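PDB 4C2L: endo-xylogalacturonan hydrolase A from Aspergillus tubingensis, which hydrolyses xylogalacturonan, the xylose-substituted galacturonan of the hairy regions of pectin, and needs xylose on the galacturonic acid backbone for activity. Local coordinates for residues A[168-180]-A[199-211]. Residues are numbered along the deposited sequence; the frame is centred on the assembly and turned at random. Where two conformers were deposited one is given.
Sequences VVFSNLKMDANSK and VTITEVTVVNDDD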
ATOM      1  N   VAL A 168       8.155  12.233  -2.617  1.00 15.69           N
ATOM      2  CA  VAL A 168       6.708  12.131  -2.610  1.00 14.98           C
ATOM      3  C   VAL A 168       6.284  12.002  -1.154  1.00 15.00           C
ATOM      4  O   VAL A 168       6.796  11.140  -0.422  1.00 14.47           O
ATOM      5  CB  VAL A 168       6.243  10.894  -3.392  1.00 14.94           C
ATOM      6  CG1 VAL A 168       4.722  10.792  -3.404  1.00 14.83           C
ATOM      7  CG2 VAL A 168       6.793  10.957  -4.817  1.00 14.81           C
ATOM      8  N   VAL A 169       5.349  12.850  -0.737  1.00 14.03           N
ATOM      9  CA  VAL A 169       4.897  12.827   0.653  1.00 14.58           C
ATOM     10  C   VAL A 169       3.385  12.689   0.739  1.00 14.38           C
ATOM     11  O   VAL A 169       2.661  13.490   0.144  1.00 15.20           O
ATOM     12  CB  VAL A 169       5.345  14.094   1.426  1.00 15.67           C
ATOM     13  CG1 VAL A 169       4.820  14.043   2.854  1.00 17.51           C
ATOM     14  CG2 VAL A 169       6.859  14.214   1.431  1.00 16.84           C
ATOM     15  N   PHE A 170       2.924  11.678   1.479  1.00 13.18           N
ATOM     16  CA  PHE A 170       1.504  11.472   1.770  1.00 13.35           C
ATOM     17  C   PHE A 170       1.339  11.801   3.241  1.00 14.16           C
ATOM     18  O   PHE A 170       1.994  11.188   4.081  1.00 13.75           O
ATOM     19  CB  PHE A 170       1.100  10.008   1.563  1.00 12.81           C
ATOM     20  CG  PHE A 170       1.253   9.512   0.147  1.00 13.01           C
ATOM     21  CD1 PHE A 170       2.453   8.943  -0.275  1.00 12.82           C
ATOM     22  CD2 PHE A 170       0.194   9.573  -0.750  1.00 13.05           C
ATOM     23  CE1 PHE A 170       2.599   8.449  -1.575  1.00 13.16           C
ATOM     24  CE2 PHE A 170       0.330   9.096  -2.060  1.00 13.14           C
ATOM     25  CZ  PHE A 170       1.540   8.531  -2.470  1.00 13.18           C
ATOM     26  N   SER A 171       0.478  12.765   3.560  1.00 14.03           N
ATOM     27  CA  SER A 171       0.310  13.174   4.964  1.00 14.57           C
ATOM     28  C   SER A 171      -1.147  13.369   5.352  1.00 14.45           C
ATOM     29  O   SER A 171      -1.920  13.910   4.571  1.00 13.38           O
ATOM     30  CB  SER A 171       1.070  14.496   5.196  1.00 16.31           C
ATOM     31  OG  SER A 171       0.900  14.915   6.523  1.00 21.58           O
ATOM     32  N   ASN A 172      -1.517  12.962   6.570  1.00 13.70           N
ATOM     33  CA  ASN A 172      -2.849  13.258   7.095  1.00 14.44           C
ATOM     34  C   ASN A 172      -3.959  12.769   6.163  1.00 14.31           C
ATOM     35  O   ASN A 172      -4.852  13.534   5.786  1.00 14.24           O
ATOM     36  CB  ASN A 172      -2.992  14.770   7.332  1.00 15.43           C
ATOM     37  CG  ASN A 172      -2.130  15.251   8.476  1.00 17.43           C
ATOM     38  OD1 ASN A 172      -2.039  14.581   9.503  1.00 20.77           O
ATOM     39  ND2 ASN A 172      -1.496  16.395   8.306  1.00 17.52           N
ATOM     40  N   LEU A 173      -3.874  11.509   5.756  1.00 13.67           N
ATOM     41  CA  LEU A 173      -4.873  10.927   4.873  1.00 14.75           C
ATOM     42  C   LEU A 173      -5.768   9.961   5.635  1.00 15.21           C
ATOM     43  O   LEU A 173      -5.303   9.223   6.523  1.00 15.20           O
ATOM     44  CB  LEU A 173      -4.209  10.186   3.699  1.00 14.11           C
ATOM     45  CG  LEU A 173      -3.303  10.957   2.745  1.00 14.74           C
ATOM     46  CD1 LEU A 173      -2.843  10.031   1.626  1.00 15.14           C
ATOM     47  CD2 LEU A 173      -4.036  12.165   2.154  1.00 14.28           C
ATOM     48  N   LYS A 174      -7.054   9.982   5.295  1.00 15.25           N
ATOM     49  CA  LYS A 174      -8.004   9.005   5.808  1.00 15.90           C
ATOM     50  C   LYS A 174      -8.451   8.148   4.631  1.00 15.12           C
ATOM     51  O   LYS A 174      -8.980   8.665   3.663  1.00 14.30           O
ATOM     52  CB  LYS A 174      -9.201   9.696   6.452  1.00 19.37           C
ATOM     53  CG  LYS A 174     -10.203   8.724   7.058  1.00 24.15           C
ATOM     54  CD  LYS A 174     -10.922   9.341   8.250  1.00 29.25           C
ATOM     55  CE  LYS A 174     -12.259   9.940   7.833  1.00 32.58           C
ATOM     56  NZ  LYS A 174     -13.259   8.862   7.598  1.00 33.40           N
ATOM     57  N   MET A 175      -8.204   6.844   4.713  1.00 13.64           N
ATOM     58  CA  MET A 175      -8.453   5.971   3.572  1.00 13.75           C
ATOM     59  C   MET A 175      -9.323   4.823   4.017  1.00 13.57           C
ATOM     60  O   MET A 175      -9.012   4.131   4.983  1.00 13.81           O
ATOM     61  CB  MET A 175      -7.123   5.461   3.015  1.00 13.58           C
ATOM     62  CG  MET A 175      -6.256   6.605   2.514  1.00 14.24           C
ATOM     63  SD  MET A 175      -4.503   6.206   2.544  1.00 15.13           S
ATOM     64  CE  MET A 175      -4.531   4.705   1.575  1.00 13.05           C
ATOM     65  N   ASP A 176     -10.451   4.635   3.338  1.00 13.36           N
ATOM     66  CA  ASP A 176     -11.358   3.581   3.761  1.00 13.79           C
ATOM     67  C   ASP A 176     -12.048   2.942   2.588  1.00 13.19           C
ATOM     68  O   ASP A 176     -12.496   3.629   1.671  1.00 13.17           O
ATOM     69  CB  ASP A 176     -12.395   4.123   4.772  1.00 15.50           C
ATOM     70  CG  ASP A 176     -13.096   5.384   4.273  1.00 17.94           C
ATOM     71  OD1 ASP A 176     -14.111   5.269   3.574  1.00 21.32           O
ATOM     72  OD2 ASP A 176     -12.659   6.503   4.596  1.00 21.34           O
ATOM     73  N   ALA A 177     -12.112   1.619   2.627  1.00 12.37           N
ATOM     74  CA  ALA A 177     -12.852   0.825   1.654  1.00 12.85           C
ATOM     75  C   ALA A 177     -13.775  -0.081   2.450  1.00 13.58           C
ATOM     76  O   ALA A 177     -13.291  -0.909   3.231  1.00 13.72           O
ATOM     77  CB  ALA A 177     -11.886   0.001   0.809  1.00 12.94           C
ATOM     78  N   ASN A 178     -15.091   0.101   2.277  1.00 13.60           N
ATOM     79  CA  ASN A 178     -16.105  -0.704   2.958  1.00 14.78           C
ATOM     80  C   ASN A 178     -17.163  -1.151   1.974  1.00 14.53           C
ATOM     81  O   ASN A 178     -17.774  -0.317   1.315  1.00 14.71           O
ATOM     82  CB  ASN A 178     -16.769   0.106   4.072  1.00 16.45           C
ATOM     83  CG  ASN A 178     -15.815   0.390   5.217  1.00 17.63           C
ATOM     84  OD1 ASN A 178     -15.238   1.477   5.286  1.00 20.61           O
ATOM     85  ND2 ASN A 178     -15.600  -0.598   6.080  1.00 17.40           N
ATOM     86  N   SER A 179     -17.345  -2.460   1.868  1.00 14.65           N
ATOM     87  CA  SER A 179     -18.339  -3.031   0.970  1.00 14.63           C
ATOM     88  C   SER A 179     -19.722  -3.016   1.604  1.00 15.85           C
ATOM     89  O   SER A 179     -19.870  -3.293   2.783  1.00 16.37           O
ATOM     90  CB  SER A 179     -17.985  -4.477   0.650  1.00 13.74           C
ATOM     91  OG  SER A 179     -18.979  -5.026  -0.206  1.00 13.79           O
ATOM     92  N   LYS A 180     -20.722  -2.692   0.797  1.00 16.61           N
ATOM     93  CA  LYS A 180     -22.122  -2.750   1.206  1.00 17.81           C
ATOM     94  C   LYS A 180     -22.721  -4.151   1.038  1.00 18.16           C
ATOM     95  O   LYS A 180     -23.895  -4.382   1.362  1.00 18.48           O
ATOM     96  CB  LYS A 180     -22.907  -1.727   0.389  1.00 20.46           C
ATOM     97  CG  LYS A 180     -22.616  -0.298   0.815  1.00 23.87           C
ATOM     98  CD  LYS A 180     -23.487   0.707   0.073  1.00 28.70           C
ATOM     99  CE  LYS A 180     -22.718   1.443  -1.013  1.00 31.50           C
ATOM    100  NZ  LYS A 180     -21.583   2.271  -0.485  1.00 35.26           N
ATOM    101  N   VAL A 199      10.193   8.581  -0.512  1.00 14.81           N
ATOM    102  CA  VAL A 199       8.752   8.586  -0.305  1.00 14.29           C
ATOM    103  C   VAL A 199       8.508   8.573   1.201  1.00 14.19           C
ATOM    104  O   VAL A 199       9.129   7.792   1.935  1.00 13.85           O
ATOM    105  CB  VAL A 199       8.083   7.361  -0.972  1.00 14.04           C
ATOM    106  CG1 VAL A 199       6.605   7.277  -0.609  1.00 14.43           C
ATOM    107  CG2 VAL A 199       8.245   7.428  -2.492  1.00 14.58           C
ATOM    108  N   THR A 200       7.614   9.444   1.656  1.00 13.58           N
ATOM    109  CA  THR A 200       7.221   9.478   3.063  1.00 14.16           C
ATOM    110  C   THR A 200       5.708   9.329   3.180  1.00 13.68           C
ATOM    111  O   THR A 200       4.947   9.960   2.432  1.00 13.54           O
ATOM    112  CB  THR A 200       7.674  10.783   3.745  1.00 15.12           C
ATOM    113  OG1 THR A 200       9.106  10.865   3.710  1.00 17.58           O
ATOM    114  CG2 THR A 200       7.217  10.823   5.218  1.00 16.25           C
ATOM    115  N   ILE A 201       5.290   8.491   4.117  1.00 12.60           N
ATOM    116  CA  ILE A 201       3.878   8.278   4.401  1.00 12.52           C
ATOM    117  C   ILE A 201       3.740   8.533   5.889  1.00 13.52           C
ATOM    118  O   ILE A 201       4.381   7.853   6.687  1.00 12.78           O
ATOM    119  CB  ILE A 201       3.451   6.826   4.087  1.00 12.42           C
ATOM    120  CG1 ILE A 201       3.605   6.544   2.595  1.00 12.00           C
ATOM    121  CG2 ILE A 201       2.000   6.583   4.520  1.00 12.25           C
ATOM    122  CD1 ILE A 201       3.631   5.070   2.253  1.00 12.61           C
ATOM    123  N   THR A 202       2.922   9.514   6.265  1.00 13.87           N
ATOM    124  CA  THR A 202       2.860   9.869   7.683  1.00 14.51           C
ATOM    125  C   THR A 202       1.484  10.328   8.101  1.00 14.62           C
ATOM    126  O   THR A 202       0.811  11.065   7.359  1.00 13.74           O
ATOM    127  CB  THR A 202       3.946  10.914   8.052  1.00 16.23           C
ATOM    128  OG1 THR A 202       3.903  11.160   9.466  1.00 18.68           O
ATOM    129  CG2 THR A 202       3.732  12.236   7.292  1.00 17.96           C
ATOM    130  N   GLU A 203       1.080   9.884   9.287  1.00 14.60           N
ATOM    131  CA  GLU A 203      -0.212  10.243   9.892  1.00 15.95           C
ATOM    132  C   GLU A 203      -1.359   9.859   8.963  1.00 15.61           C
ATOM    133  O   GLU A 203      -2.140  10.695   8.494  1.00 15.11           O
ATOM    134  CB  GLU A 203      -0.247  11.721  10.285  1.00 17.81           C
ATOM    135  CG  GLU A 203       0.822  12.064  11.322  1.00 20.41           C
ATOM    136  CD  GLU A 203       0.558  11.490  12.711  1.00 23.66           C
ATOM    137  OE1 GLU A 203      -0.604  11.162  13.038  1.00 26.22           O
ATOM    138  OE2 GLU A 203       1.536  11.388  13.507  1.00 26.94           O
ATOM    139  N   VAL A 204      -1.418   8.574   8.659  1.00 14.94           N
ATOM    140  CA  VAL A 204      -2.477   8.061   7.789  1.00 14.59           C
ATOM    141  C   VAL A 204      -3.263   6.964   8.498  1.00 14.46           C
ATOM    142  O   VAL A 204      -2.722   6.254   9.363  1.00 14.13           O
ATOM    143  CB  VAL A 204      -1.939   7.566   6.410  1.00 15.28           C
ATOM    144  CG1 VAL A 204      -1.138   8.655   5.720  1.00 15.45           C
ATOM    145  CG2 VAL A 204      -1.113   6.307   6.552  1.00 17.10           C
ATOM    146  N   THR A 205      -4.548   6.865   8.174  1.00 13.93           N
ATOM    147  CA  THR A 205      -5.397   5.814   8.685  0.50 14.32           C
ATOM    148  C   THR A 205      -5.953   5.040   7.485  1.00 14.16           C
ATOM    149  O   THR A 205      -6.432   5.655   6.526  1.00 15.08           O
ATOM    150  CB  THR A 205      -6.534   6.410   9.531  0.50 15.06           C
ATOM    151  OG1 THR A 205      -5.982   7.280  10.537  0.50 15.17           O
ATOM    152  CG2 THR A 205      -7.324   5.327  10.195  0.50 15.60           C
ATOM    153  N   VAL A 206      -5.884   3.723   7.547  1.00 12.88           N
ATOM    154  CA  VAL A 206      -6.327   2.867   6.443  1.00 13.61           C
ATOM    155  C   VAL A 206      -7.290   1.818   6.972  1.00 13.31           C
ATOM    156  O   VAL A 206      -6.999   1.119   7.956  1.00 14.25           O
ATOM    157  CB  VAL A 206      -5.143   2.145   5.752  1.00 13.58           C
ATOM    158  CG1 VAL A 206      -5.645   1.284   4.581  1.00 14.14           C
ATOM    159  CG2 VAL A 206      -4.096   3.137   5.255  1.00 13.61           C
ATOM    160  N   VAL A 207      -8.444   1.707   6.323  1.00 12.79           N
ATOM    161  CA  VAL A 207      -9.364   0.606   6.560  1.00 13.00           C
ATOM    162  C   VAL A 207      -9.537  -0.045   5.198  1.00 12.96           C
ATOM    163  O   VAL A 207     -10.052   0.580   4.268  1.00 12.95           O
ATOM    164  CB  VAL A 207     -10.736   1.095   7.096  1.00 13.26           C
ATOM    165  CG1 VAL A 207     -11.750  -0.056   7.161  1.00 13.73           C
ATOM    166  CG2 VAL A 207     -10.577   1.790   8.438  1.00 13.69           C
ATOM    167  N   ASN A 208      -9.073  -1.283   5.060  1.00 12.43           N
ATOM    168  CA  ASN A 208      -9.092  -1.922   3.736  1.00 12.84           C
ATOM    169  C   ASN A 208      -9.074  -3.443   3.840  1.00 13.42           C
ATOM    170  O   ASN A 208      -9.418  -3.998   4.872  1.00 13.71           O
ATOM    171  CB  ASN A 208      -7.898  -1.418   2.904  1.00 12.35           C
ATOM    172  CG  ASN A 208      -6.564  -1.965   3.402  1.00 13.20           C
ATOM    173  OD1 ASN A 208      -6.480  -2.492   4.507  1.00 13.60           O
ATOM    174  ND2 ASN A 208      -5.524  -1.837   2.591  1.00 12.44           N
ATOM    175  N   ASP A 209      -8.677  -4.114   2.764  1.00 13.31           N
ATOM    176  CA  ASP A 209      -8.672  -5.569   2.753  1.00 14.48           C
ATOM    177  C   ASP A 209      -7.439  -6.125   2.060  1.00 14.28           C
ATOM    178  O   ASP A 209      -7.458  -7.243   1.554  1.00 14.86           O
ATOM    179  CB  ASP A 209      -9.963  -6.107   2.104  1.00 15.02           C
ATOM    180  CG  ASP A 209     -10.104  -7.609   2.226  1.00 16.67           C
ATOM    181  OD1 ASP A 209      -9.781  -8.161   3.306  1.00 17.93           O
ATOM    182  OD2 ASP A 209     -10.506  -8.249   1.220  1.00 18.27           O
ATOM    183  N   ASP A 210      -6.357  -5.361   2.053  1.00 13.96           N
ATOM    184  CA  ASP A 210      -5.100  -5.881   1.498  1.00 14.57           C
ATOM    185  C   ASP A 210      -3.949  -5.148   2.150  1.00 13.58           C
ATOM    186  O   ASP A 210      -4.135  -4.564   3.202  1.00 12.94           O
ATOM    187  CB  ASP A 210      -5.059  -5.799  -0.038  1.00 15.67           C
ATOM    188  CG  ASP A 210      -4.244  -6.947  -0.651  1.00 17.64           C
ATOM    189  OD1 ASP A 210      -3.025  -7.052  -0.351  1.00 17.70           O
ATOM    190  OD2 ASP A 210      -4.821  -7.773  -1.402  1.00 19.04           O
ATOM    191  N   ASP A 211      -2.749  -5.218   1.579  1.00 13.91           N
ATOM    192  CA  ASP A 211      -1.606  -4.563   2.212  1.00 13.57           C
ATOM    193  C   ASP A 211      -1.891  -3.119   2.592  1.00 13.41           C
ATOM    194  O   ASP A 211      -2.458  -2.360   1.808  1.00 13.49           O
ATOM    195  CB  ASP A 211      -0.383  -4.617   1.279  1.00 14.42           C
ATOM    196  CG  ASP A 211       0.107  -6.034   1.062  1.00 15.65           C
ATOM    197  OD1 ASP A 211      -0.067  -6.851   1.982  1.00 17.72           O
ATOM    198  OD2 ASP A 211       0.669  -6.340  -0.008  1.00 17.32           O
TER
HETATM  199  O   HOH W   1      -5.041  10.332   9.389  1.00 44.26           O
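Val168 to Asp176 and Val199 to Val207 run side by side in strict register in neighbouring coils of the right-handed parallel beta-helix of family 28 glycosidases, their strands within 4° of parallel and about 4.7 Å apart. Both segments turn a corner at the same level, at Asn172 and Glu203, whose positive phi angles suit the bend between two faces of the beta-helix. Backbone bonds continue on either side of it: Phe170 N reaches Thr200 O at 2.8 Å, and Ala177 N meets Val207 O. At the corner itself, Leu173 N to Glu203 O is weak, and a water donates to both Leu173 O and Glu203 O.

Paired residues put their side chains on the same face. Inward, Phe170 lies alongside Ile201, ring atom CD1 3.9 Å from CG1; with CG beside its own backbone N (chi1 -63°), the ring also presents an edge to Val199 CG1 and packs edge-to-face with Phe191. Beyond the corner, Met175 bends at chi3 (55°), bringing CE to 4.0 Å from Val206 CG2. Outward, Thr202 turns its methyl CG2 to Ser171 OG while its hydroxyl bonds Asp225 O in the next coil, and Asp176 OD1 forms a salt bridge with Arg150 of the preceding coil.

Past the strands, Asn208 ND2 bonds Thr188 O and, weakly, the backbone O atoms of Asp210, the probable proton donor, and Asp211. The carboxylate OD1 of Asp210 accepts a hydrogen bond from Asp211 N at 2.7 Å through its anti lone pair.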